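Local coordinates for multiple antibiotic resistance protein MARR (Escherichia coli, PDB 1JGS) that represses the marRAB operon, which is involved in activating antibiotic resistance and oxidative stress genes, by binding the marO operator/promoter site, at the interface of chains A and B. Coordinates in Å, arbitrary orientation; residue numbers count along the deposited sequence, not the author numbering. Chains: chain A/B, Multiple antibiotic resistance protein MARR.

Contact 1: the interface of chains A and B. Residues chain A 121, 124, 128-129, 132; chain B 128-129, 132-133.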
ATOM      1  N   LEU A 121     -16.783 -10.838 -11.407  1.00113.27           N
ATOM      2  CA  LEU A 121     -17.281  -9.700 -12.161  1.00113.27           C
ATOM      3  C   LEU A 121     -17.194  -9.954 -13.665  1.00113.27           C
ATOM      4  O   LEU A 121     -17.778  -9.212 -14.456  1.00113.27           O
ATOM      5  CB  LEU A 121     -16.531  -8.417 -11.772  1.00 65.66           C
ATOM      6  CG  LEU A 121     -15.195  -8.056 -12.414  1.00 65.66           C
ATOM      7  CD1 LEU A 121     -15.370  -7.770 -13.907  1.00 65.66           C
ATOM      8  CD2 LEU A 121     -14.647  -6.819 -11.725  1.00 65.66           C
ATOM      9  N   ASP A 124     -19.900  -8.718 -16.000  1.00 89.67           N
ATOM     10  CA  ASP A 124     -19.828  -7.268 -16.173  1.00 89.67           C
ATOM     11  C   ASP A 124     -18.618  -6.928 -17.021  1.00 89.67           C
ATOM     12  O   ASP A 124     -18.544  -5.853 -17.639  1.00 89.67           O
ATOM     13  CB  ASP A 124     -19.710  -6.564 -14.817  1.00103.50           C
ATOM     14  CG  ASP A 124     -20.743  -7.099 -13.838  1.00103.50           C
ATOM     15  OD1 ASP A 124     -20.744  -8.318 -13.563  1.00103.50           O
ATOM     16  OD2 ASP A 124     -21.552  -6.281 -13.354  1.00103.50           O
ATOM     17  N   THR A 128     -14.255  -3.549 -18.818  1.00 59.60           N
ATOM     18  CA  THR A 128     -14.968  -2.317 -18.481  1.00 59.60           C
ATOM     19  C   THR A 128     -14.359  -1.664 -17.232  1.00 59.60           C
ATOM     20  O   THR A 128     -14.105  -0.460 -17.208  1.00 59.60           O
ATOM     21  CB  THR A 128     -16.451  -2.612 -18.221  1.00 48.57           C
ATOM     22  OG1 THR A 128     -16.980  -3.334 -19.341  1.00 48.57           O
ATOM     23  CG2 THR A 128     -17.246  -1.318 -18.024  1.00 48.57           C
ATOM     24  N   LEU A 129     -14.135  -2.461 -16.192  1.00 52.11           N
ATOM     25  CA  LEU A 129     -13.538  -1.945 -14.972  1.00 52.11           C
ATOM     26  C   LEU A 129     -12.166  -1.395 -15.330  1.00 52.11           C
ATOM     27  O   LEU A 129     -11.788  -0.304 -14.901  1.00 52.11           O
ATOM     28  CB  LEU A 129     -13.392  -3.056 -13.935  1.00 28.91           C
ATOM     29  CG  LEU A 129     -12.715  -2.682 -12.594  1.00 28.91           C
ATOM     30  CD1 LEU A 129     -13.428  -1.504 -11.939  1.00 28.91           C
ATOM     31  CD2 LEU A 129     -12.730  -3.903 -11.671  1.00 28.91           C
ATOM     32  N   LEU A 132     -12.566   2.055 -17.164  1.00 37.88           N
ATOM     33  CA  LEU A 132     -12.836   3.142 -16.226  1.00 37.88           C
ATOM     34  C   LEU A 132     -11.640   3.431 -15.306  1.00 37.88           C
ATOM     35  O   LEU A 132     -11.352   4.588 -15.010  1.00 37.88           O
ATOM     36  CB  LEU A 132     -14.075   2.822 -15.383  1.00 65.29           C
ATOM     37  CG  LEU A 132     -15.424   2.830 -16.115  1.00 65.29           C
ATOM     38  CD1 LEU A 132     -16.551   2.507 -15.149  1.00 65.29           C
ATOM     39  CD2 LEU A 132     -15.647   4.197 -16.729  1.00 65.29           C
TER
ATOM     40  N   THR B 128     -20.585   3.708 -11.508  1.00 59.60           N
ATOM     41  CA  THR B 128     -20.356   2.479 -12.266  1.00 59.60           C
ATOM     42  C   THR B 128     -19.039   1.817 -11.838  1.00 59.60           C
ATOM     43  O   THR B 128     -18.986   0.611 -11.595  1.00 59.60           O
ATOM     44  CB  THR B 128     -20.302   2.780 -13.769  1.00 48.57           C
ATOM     45  OG1 THR B 128     -21.480   3.510 -14.136  1.00 48.57           O
ATOM     46  CG2 THR B 128     -20.222   1.490 -14.589  1.00 48.57           C
ATOM     47  N   LEU B 129     -17.973   2.608 -11.755  1.00 52.11           N
ATOM     48  CA  LEU B 129     -16.686   2.083 -11.335  1.00 52.11           C
ATOM     49  C   LEU B 129     -16.854   1.528  -9.930  1.00 52.11           C
ATOM     50  O   LEU B 129     -16.382   0.433  -9.620  1.00 52.11           O
ATOM     51  CB  LEU B 129     -15.633   3.188 -11.328  1.00 28.91           C
ATOM     52  CG  LEU B 129     -14.213   2.805 -10.844  1.00 28.91           C
ATOM     53  CD1 LEU B 129     -13.668   1.628 -11.647  1.00 28.91           C
ATOM     54  CD2 LEU B 129     -13.294   4.022 -10.981  1.00 28.91           C
ATOM     55  N   LEU B 132     -18.743  -1.912 -10.089  1.00 37.88           N
ATOM     56  CA  LEU B 132     -17.857  -3.002 -10.490  1.00 37.88           C
ATOM     57  C   LEU B 132     -16.783  -3.301  -9.433  1.00 37.88           C
ATOM     58  O   LEU B 132     -16.455  -4.461  -9.194  1.00 37.88           O
ATOM     59  CB  LEU B 132     -17.191  -2.679 -11.832  1.00 65.29           C
ATOM     60  CG  LEU B 132     -18.102  -2.677 -13.067  1.00 65.29           C
ATOM     61  CD1 LEU B 132     -17.299  -2.352 -14.315  1.00 65.29           C
ATOM     62  CD2 LEU B 132     -18.748  -4.040 -13.209  1.00 65.29           C
ATOM     63  N   LEU B 133     -16.241  -2.265  -8.797  1.00 37.74           N
ATOM     64  CA  LEU B 133     -15.218  -2.475  -7.780  1.00 37.74           C
ATOM     65  C   LEU B 133     -15.782  -3.251  -6.600  1.00 37.74           C
ATOM     66  O   LEU B 133     -15.045  -3.934  -5.890  1.00 37.74           O
ATOM     67  CB  LEU B 133     -14.650  -1.137  -7.292  1.00 35.40           C
ATOM     68  CG  LEU B 133     -13.586  -0.461  -8.165  1.00 35.40           C
ATOM     69  CD1 LEU B 133     -13.218   0.889  -7.553  1.00 35.40           C
ATOM     70  CD2 LEU B 133     -12.354  -1.350  -8.277  1.00 35.40           C
TER
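A:Leu129 and B:Leu132 carry this apolar seam, where helix 126-134 of one chain packs against the same helix of its twin. B:Leu132 lays its CD1 methyl on the backbone of the partner helix, 3.8 Å from the CA of A:Leu129, and A:Leu132 answers with its own CD1 at 3.7 Å from the amide N of B:Leu129. In both copies CG of Leu132 stands anti to the carbonyl carbon (chi1 -69°) and the chain then runs on extended, which sends CD1 down to the opposite main chain. The same methyl also meets a threonine four residues earlier in sequence number: B:Leu132 CD1 lies 3.9 Å from CG2 of A:Thr128, the two side chains at about a right angle.

Near the symmetry axis the two Leu129 side chains cross through their CD1 methyls, modelled too close for their spacing to be trusted. CG anti to the backbone N (chi1 177°) carries CD1 of A:Leu129 to this crossing and on to CD2 of B:Leu133, 3.8 Å away. At the outer end CD2 of A:Leu121 comes to 3.9 Å from the carbonyl O of B:Leu132, while an approach of that leucine to the poorly ordered A:Asp124 is doubtful.

Polar groups form no bond across the patch; cohesion rests on methyl packing. The seam lies within the interface of the MarR dimer, on the last helix of each chain, with A:Leu121 and A:Asp124 supplied by the loop leading into it.

Contact 2: the interface of chains A and B. Residues chain A 8-9, 12, 133, 136-137; chain B 15-16, 117, 129, 133.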
ATOM      1  N   LEU A   8     -15.424   6.091  -3.729  1.00 50.54           N
ATOM      2  CA  LEU A   8     -14.372   5.467  -4.531  1.00 50.54           C
ATOM      3  C   LEU A   8     -13.069   5.215  -3.764  1.00 50.54           C
ATOM      4  O   LEU A   8     -12.568   4.077  -3.724  1.00 50.54           O
ATOM      5  CB  LEU A   8     -14.093   6.341  -5.757  1.00 41.30           C
ATOM      6  CG  LEU A   8     -13.030   5.926  -6.768  1.00 41.30           C
ATOM      7  CD1 LEU A   8     -13.403   4.607  -7.433  1.00 41.30           C
ATOM      8  CD2 LEU A   8     -12.911   7.026  -7.810  1.00 41.30           C
ATOM      9  N   GLY A   9     -12.528   6.276  -3.162  1.00 49.82           N
ATOM     10  CA  GLY A   9     -11.292   6.164  -2.402  1.00 49.82           C
ATOM     11  C   GLY A   9     -11.226   4.948  -1.497  1.00 49.82           C
ATOM     12  O   GLY A   9     -10.264   4.179  -1.552  1.00 49.82           O
ATOM     13  N   ILE A  12     -11.276   1.645  -3.555  1.00 40.19           N
ATOM     14  CA  ILE A  12      -9.967   1.375  -4.148  1.00 40.19           C
ATOM     15  C   ILE A  12      -9.071   0.803  -3.044  1.00 40.19           C
ATOM     16  O   ILE A  12      -8.283  -0.116  -3.278  1.00 40.19           O
ATOM     17  CB  ILE A  12      -9.306   2.665  -4.690  1.00 50.02           C
ATOM     18  CG1 ILE A  12     -10.080   3.184  -5.903  1.00 50.02           C
ATOM     19  CG2 ILE A  12      -7.873   2.389  -5.099  1.00 50.02           C
ATOM     20  CD1 ILE A  12      -9.549   4.515  -6.434  1.00 50.02           C
ATOM     21  N   LEU A 133     -10.940   2.389 -14.862  1.00 37.74           N
ATOM     22  CA  LEU A 133      -9.791   2.589 -13.988  1.00 37.74           C
ATOM     23  C   LEU A 133      -8.696   3.363 -14.706  1.00 37.74           C
ATOM     24  O   LEU A 133      -7.888   4.039 -14.071  1.00 37.74           O
ATOM     25  CB  LEU A 133      -9.236   1.246 -13.500  1.00 35.40           C
ATOM     26  CG  LEU A 133      -9.958   0.569 -12.328  1.00 35.40           C
ATOM     27  CD1 LEU A 133      -9.307  -0.786 -12.054  1.00 35.40           C
ATOM     28  CD2 LEU A 133      -9.894   1.452 -11.089  1.00 35.40           C
ATOM     29  N   VAL A 136      -8.983   7.152 -14.720  1.00 64.66           N
ATOM     30  CA  VAL A 136      -8.639   7.762 -13.441  1.00 64.66           C
ATOM     31  C   VAL A 136      -7.161   8.178 -13.400  1.00 64.66           C
ATOM     32  O   VAL A 136      -6.795   9.112 -12.685  1.00 64.66           O
ATOM     33  CB  VAL A 136      -8.900   6.781 -12.264  1.00 36.71           C
ATOM     34  CG1 VAL A 136      -8.343   7.357 -10.973  1.00 36.71           C
ATOM     35  CG2 VAL A 136     -10.393   6.510 -12.122  1.00 36.71           C
ATOM     36  N   LEU A 137      -6.321   7.500 -14.178  1.00 55.78           N
ATOM     37  CA  LEU A 137      -4.883   7.776 -14.185  1.00 55.78           C
ATOM     38  C   LEU A 137      -4.359   9.090 -14.793  1.00 55.78           C
ATOM     39  O   LEU A 137      -3.555   9.796 -14.170  1.00 55.78           O
ATOM     40  CB  LEU A 137      -4.144   6.589 -14.819  1.00 39.23           C
ATOM     41  CG  LEU A 137      -4.199   5.339 -13.942  1.00 39.23           C
ATOM     42  CD1 LEU A 137      -3.421   4.215 -14.569  1.00 39.23           C
ATOM     43  CD2 LEU A 137      -3.642   5.678 -12.575  1.00 39.23           C
TER
ATOM     44  N   VAL B  15      -3.401   2.830  -9.712  1.00 52.70           N
ATOM     45  CA  VAL B  15      -4.416   3.745  -9.192  1.00 52.70           C
ATOM     46  C   VAL B  15      -4.277   3.996  -7.690  1.00 52.70           C
ATOM     47  O   VAL B  15      -4.525   5.116  -7.206  1.00 52.70           O
ATOM     48  CB  VAL B  15      -5.846   3.229  -9.462  1.00 37.15           C
ATOM     49  CG1 VAL B  15      -6.856   4.205  -8.877  1.00 37.15           C
ATOM     50  CG2 VAL B  15      -6.077   3.075 -10.980  1.00 37.15           C
ATOM     51  N   ASN B  16      -3.904   2.956  -6.950  1.00 51.65           N
ATOM     52  CA  ASN B  16      -3.734   3.109  -5.515  1.00 51.65           C
ATOM     53  C   ASN B  16      -2.528   4.011  -5.367  1.00 51.65           C
ATOM     54  O   ASN B  16      -2.505   4.916  -4.526  1.00 51.65           O
ATOM     55  CB  ASN B  16      -3.461   1.769  -4.831  1.00 36.79           C
ATOM     56  CG  ASN B  16      -3.581   1.865  -3.321  1.00 36.79           C
ATOM     57  OD1 ASN B  16      -4.656   2.154  -2.795  1.00 36.79           O
ATOM     58  ND2 ASN B  16      -2.475   1.630  -2.617  1.00 36.79           N
ATOM     59  N   LEU B 117      -9.851  12.286  -8.241  1.00 72.38           N
ATOM     60  CA  LEU B 117      -9.994  10.948  -8.811  1.00 72.38           C
ATOM     61  C   LEU B 117     -11.128  10.893  -9.823  1.00 72.38           C
ATOM     62  O   LEU B 117     -11.033  10.228 -10.858  1.00 72.38           O
ATOM     63  CB  LEU B 117     -10.282   9.920  -7.709  1.00 59.40           C
ATOM     64  CG  LEU B 117      -9.208   9.641  -6.661  1.00 59.40           C
ATOM     65  CD1 LEU B 117      -9.731   8.632  -5.645  1.00 59.40           C
ATOM     66  CD2 LEU B 117      -7.961   9.118  -7.358  1.00 59.40           C
ATOM     67  N   LEU B 129     -17.973   2.608 -11.755  1.00 52.11           N
ATOM     68  CA  LEU B 129     -16.686   2.083 -11.335  1.00 52.11           C
ATOM     69  C   LEU B 129     -16.854   1.528  -9.930  1.00 52.11           C
ATOM     70  O   LEU B 129     -16.382   0.433  -9.620  1.00 52.11           O
ATOM     71  CB  LEU B 129     -15.633   3.188 -11.328  1.00 28.91           C
ATOM     72  CG  LEU B 129     -14.213   2.805 -10.844  1.00 28.91           C
ATOM     73  CD1 LEU B 129     -13.668   1.628 -11.647  1.00 28.91           C
ATOM     74  CD2 LEU B 129     -13.294   4.022 -10.981  1.00 28.91           C
ATOM     75  N   LEU B 133     -16.241  -2.265  -8.797  1.00 37.74           N
ATOM     76  CA  LEU B 133     -15.218  -2.475  -7.780  1.00 37.74           C
ATOM     77  C   LEU B 133     -15.782  -3.251  -6.600  1.00 37.74           C
ATOM     78  O   LEU B 133     -15.045  -3.934  -5.890  1.00 37.74           O
ATOM     79  CB  LEU B 133     -14.650  -1.137  -7.292  1.00 35.40           C
ATOM     80  CG  LEU B 133     -13.586  -0.461  -8.165  1.00 35.40           C
ATOM     81  CD1 LEU B 133     -13.218   0.889  -7.553  1.00 35.40           C
ATOM     82  CD2 LEU B 133     -12.354  -1.350  -8.277  1.00 35.40           C
TER
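B:Val15 sets its CG2 methyl 3.7 Å from the carbonyl O of A:Leu133, a van der Waals approach in a patch where no hydrogen bond joins the chains. CG2 also faces CD2 of A:Leu137 at 3.9 Å. The other methyl, CG1, stands anti to the valine backbone N (chi1 179°), which turns it toward A:Ile12. It meets the CD1 tip of that isoleucine at 3.6 Å, the two side chains crossing at about a right angle. That tip also points end-on toward CD1 of B:Leu117, on helix 96-118, while CG2 of A:Ile12 lies near the amide OD1 of B:Asn16.

A:Leu8, at the start of helix 8-27, divides its branches between two helices. With CG anti to the backbone N (chi1 180°), it directs CD1 against CD2 of B:Leu129 at 3.6 Å and CD1 of B:Leu133 at 3.7 Å, crossing both obliquely. Its CD2 rests on the CB of B:Leu117, 3.9 Å away.

A:Val136 packs between B:Leu117 and B:Leu129: CG1 approaches CD2 of B:Leu117 at 4.0 Å, and CG2 turns to the CD2 methyl of B:Leu129. Both methyls of B:Val15 and both of A:Leu8 thus pack against the other chain. By interlocking the first helix of one subunit with the first and last two helices of the other, the patch binds the subunits into the dimer, likely the unit that places two DNA-binding lobes on an operator.

Contact 3: the interface of chains A and B. Residues chain A 1-2, 121, 124; chain B 131, 134-135, 138.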
ATOM      1  N   LEU A   1     -23.743  -4.410   0.991  1.00 63.50           N
ATOM      2  CA  LEU A   1     -22.536  -3.836   0.330  1.00 63.50           C
ATOM      3  C   LEU A   1     -22.974  -3.033  -0.887  1.00 63.50           C
ATOM      4  O   LEU A   1     -22.433  -1.958  -1.159  1.00 63.50           O
ATOM      5  CB  LEU A   1     -21.576  -4.955  -0.095  1.00 65.57           C
ATOM      6  CG  LEU A   1     -20.117  -4.562  -0.374  1.00 65.57           C
ATOM      7  CD1 LEU A   1     -19.486  -4.023   0.892  1.00 65.57           C
ATOM      8  CD2 LEU A   1     -19.331  -5.770  -0.874  1.00 65.57           C
ATOM      9  N   PHE A   2     -23.954  -3.556  -1.621  1.00 68.87           N
ATOM     10  CA  PHE A   2     -24.475  -2.869  -2.802  1.00 68.87           C
ATOM     11  C   PHE A   2     -25.661  -2.003  -2.410  1.00 68.87           C
ATOM     12  O   PHE A   2     -26.391  -1.504  -3.265  1.00 68.87           O
ATOM     13  CB  PHE A   2     -24.907  -3.869  -3.880  1.00 79.70           C
ATOM     14  CG  PHE A   2     -23.761  -4.570  -4.556  1.00 79.70           C
ATOM     15  CD1 PHE A   2     -22.987  -5.503  -3.866  1.00 79.70           C
ATOM     16  CD2 PHE A   2     -23.449  -4.293  -5.885  1.00 79.70           C
ATOM     17  CE1 PHE A   2     -21.921  -6.150  -4.489  1.00 79.70           C
ATOM     18  CE2 PHE A   2     -22.383  -4.935  -6.518  1.00 79.70           C
ATOM     19  CZ  PHE A   2     -21.620  -5.864  -5.818  1.00 79.70           C
ATOM     20  N   LEU A 121     -16.783 -10.838 -11.407  1.00113.27           N
ATOM     21  CA  LEU A 121     -17.281  -9.700 -12.161  1.00113.27           C
ATOM     22  C   LEU A 121     -17.194  -9.954 -13.665  1.00113.27           C
ATOM     23  O   LEU A 121     -17.778  -9.212 -14.456  1.00113.27           O
ATOM     24  CB  LEU A 121     -16.531  -8.417 -11.772  1.00 65.66           C
ATOM     25  CG  LEU A 121     -15.195  -8.056 -12.414  1.00 65.66           C
ATOM     26  CD1 LEU A 121     -15.370  -7.770 -13.907  1.00 65.66           C
ATOM     27  CD2 LEU A 121     -14.647  -6.819 -11.725  1.00 65.66           C
ATOM     28  N   ASP A 124     -19.900  -8.718 -16.000  1.00 89.67           N
ATOM     29  CA  ASP A 124     -19.828  -7.268 -16.173  1.00 89.67           C
ATOM     30  C   ASP A 124     -18.618  -6.928 -17.021  1.00 89.67           C
ATOM     31  O   ASP A 124     -18.544  -5.853 -17.639  1.00 89.67           O
ATOM     32  CB  ASP A 124     -19.710  -6.564 -14.817  1.00103.50           C
ATOM     33  CG  ASP A 124     -20.743  -7.099 -13.838  1.00103.50           C
ATOM     34  OD1 ASP A 124     -20.744  -8.318 -13.563  1.00103.50           O
ATOM     35  OD2 ASP A 124     -21.552  -6.281 -13.354  1.00103.50           O
TER
ATOM     36  N   TYR B 131     -19.536   0.426  -8.560  1.00 48.14           N
ATOM     37  CA  TYR B 131     -20.335  -0.777  -8.650  1.00 48.14           C
ATOM     38  C   TYR B 131     -19.455  -1.977  -8.965  1.00 48.14           C
ATOM     39  O   TYR B 131     -19.433  -2.951  -8.213  1.00 48.14           O
ATOM     40  CB  TYR B 131     -21.396  -0.624  -9.740  1.00 62.08           C
ATOM     41  CG  TYR B 131     -22.205  -1.874  -9.960  1.00 62.08           C
ATOM     42  CD1 TYR B 131     -23.173  -2.269  -9.043  1.00 62.08           C
ATOM     43  CD2 TYR B 131     -21.971  -2.688 -11.068  1.00 62.08           C
ATOM     44  CE1 TYR B 131     -23.893  -3.444  -9.216  1.00 62.08           C
ATOM     45  CE2 TYR B 131     -22.684  -3.870 -11.256  1.00 62.08           C
ATOM     46  CZ  TYR B 131     -23.644  -4.243 -10.322  1.00 62.08           C
ATOM     47  OH  TYR B 131     -24.341  -5.421 -10.486  1.00 62.08           O
ATOM     48  N   LYS B 134     -17.086  -3.137  -6.379  1.00 53.22           N
ATOM     49  CA  LYS B 134     -17.715  -3.859  -5.277  1.00 53.22           C
ATOM     50  C   LYS B 134     -17.804  -5.330  -5.633  1.00 53.22           C
ATOM     51  O   LYS B 134     -17.574  -6.190  -4.784  1.00 53.22           O
ATOM     52  CB  LYS B 134     -19.117  -3.313  -4.982  1.00 43.83           C
ATOM     53  CG  LYS B 134     -19.119  -1.938  -4.324  1.00 43.83           C
ATOM     54  CD  LYS B 134     -20.533  -1.466  -4.011  1.00 43.83           C
ATOM     55  CE  LYS B 134     -20.525  -0.139  -3.270  1.00 43.83           C
ATOM     56  NZ  LYS B 134     -21.901   0.253  -2.830  1.00 43.83           N
ATOM     57  N   LYS B 135     -18.122  -5.615  -6.894  1.00 43.02           N
ATOM     58  CA  LYS B 135     -18.239  -6.992  -7.361  1.00 43.02           C
ATOM     59  C   LYS B 135     -16.922  -7.749  -7.250  1.00 43.02           C
ATOM     60  O   LYS B 135     -16.872  -8.959  -7.475  1.00 43.02           O
ATOM     61  CB  LYS B 135     -18.739  -7.041  -8.812  1.00 56.38           C
ATOM     62  CG  LYS B 135     -20.149  -6.506  -9.005  1.00 56.38           C
ATOM     63  CD  LYS B 135     -20.789  -7.046 -10.280  1.00 56.38           C
ATOM     64  CE  LYS B 135     -21.138  -8.534 -10.142  1.00 56.38           C
ATOM     65  NZ  LYS B 135     -21.752  -9.143 -11.374  1.00 56.38           N
ATOM     66  N   PRO B 138     -16.567  -9.341  -2.585  1.00 58.86           N
ATOM     67  CA  PRO B 138     -17.069 -10.592  -2.009  1.00 58.86           C
ATOM     68  C   PRO B 138     -16.325 -11.848  -2.492  1.00 58.86           C
ATOM     69  O   PRO B 138     -15.642 -11.785  -3.536  1.00 58.86           O
ATOM     70  CB  PRO B 138     -18.544 -10.586  -2.416  1.00 69.58           C
ATOM     71  CG  PRO B 138     -18.523  -9.854  -3.724  1.00 69.58           C
ATOM     72  CD  PRO B 138     -17.579  -8.709  -3.449  1.00 69.58           C
ATOM     73  OXT PRO B 138     -16.443 -12.891  -1.818  1.00 69.58           O
TER
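B:Lys135 reaches tip to tip toward A:Asp124, forming a salt bridge at the dimer interface of this MarR-family winged-helix repressor. Its NZ lies 2.5 Å from OD1 of the carboxylate, though the poorly ordered aspartate makes the exact length uncertain. The ammonium meets OD1 on the syn side, 20° out of the carboxylate plane. A bend in the lysine chain at chi3 (71°) swings NZ to this oxygen and leaves CD beside the other, 3.3 Å from OD2. The carboxylate also approaches B:Tyr131, whose CE2 ring carbon is 3.4 Å from OD2.

A second lysine bonds to the main chain: B:Lys134 donates from NZ to the carbonyl O of A:Leu1 at 2.8 Å. The ammonium lies in the carbonyl plane. Extended beyond CG, this side chain spans from its helix to the N-terminal residue of the other subunit.

Between the two lysines the contact is aromatic. A:Phe2 presents its CD2/CE2 edge to B:Tyr131, the planes turned 78° apart. CE1 of the tyrosine lies in the phenylalanine plane, 3.4 Å from CE2 of A:Phe2. At the phenylalanine edge CG of B:Lys135 lies in the ring plane, 3.6 Å from CZ. One face is covered toward its rim by CB of B:Lys134, 3.7 Å from CZ, the two side chains running antiparallel. The aliphatic part of B:Lys135 further touches A:Leu121, CB to CB at 3.9 Å.

Contact 1 lies between the others: the C-alpha centres of contacts 1 and 2 are about 10 Å apart, those of contacts 1 and 3 about 8 Å, and those of contacts 2 and 3 about 14 Å. B:Leu129 and B:Leu133 belong to contacts 1 and 2, whereas A:Leu121 and A:Asp124 belong to contacts 1 and 3. Helix 126-134 of chain B enters all three, offering different residues to each, with the polar bonds at contact 3 and apolar packing in contacts 1 and 2. Two-fold symmetry repeats each contact with the chains exchanged, tying both chain ends into one continuous dimer interface.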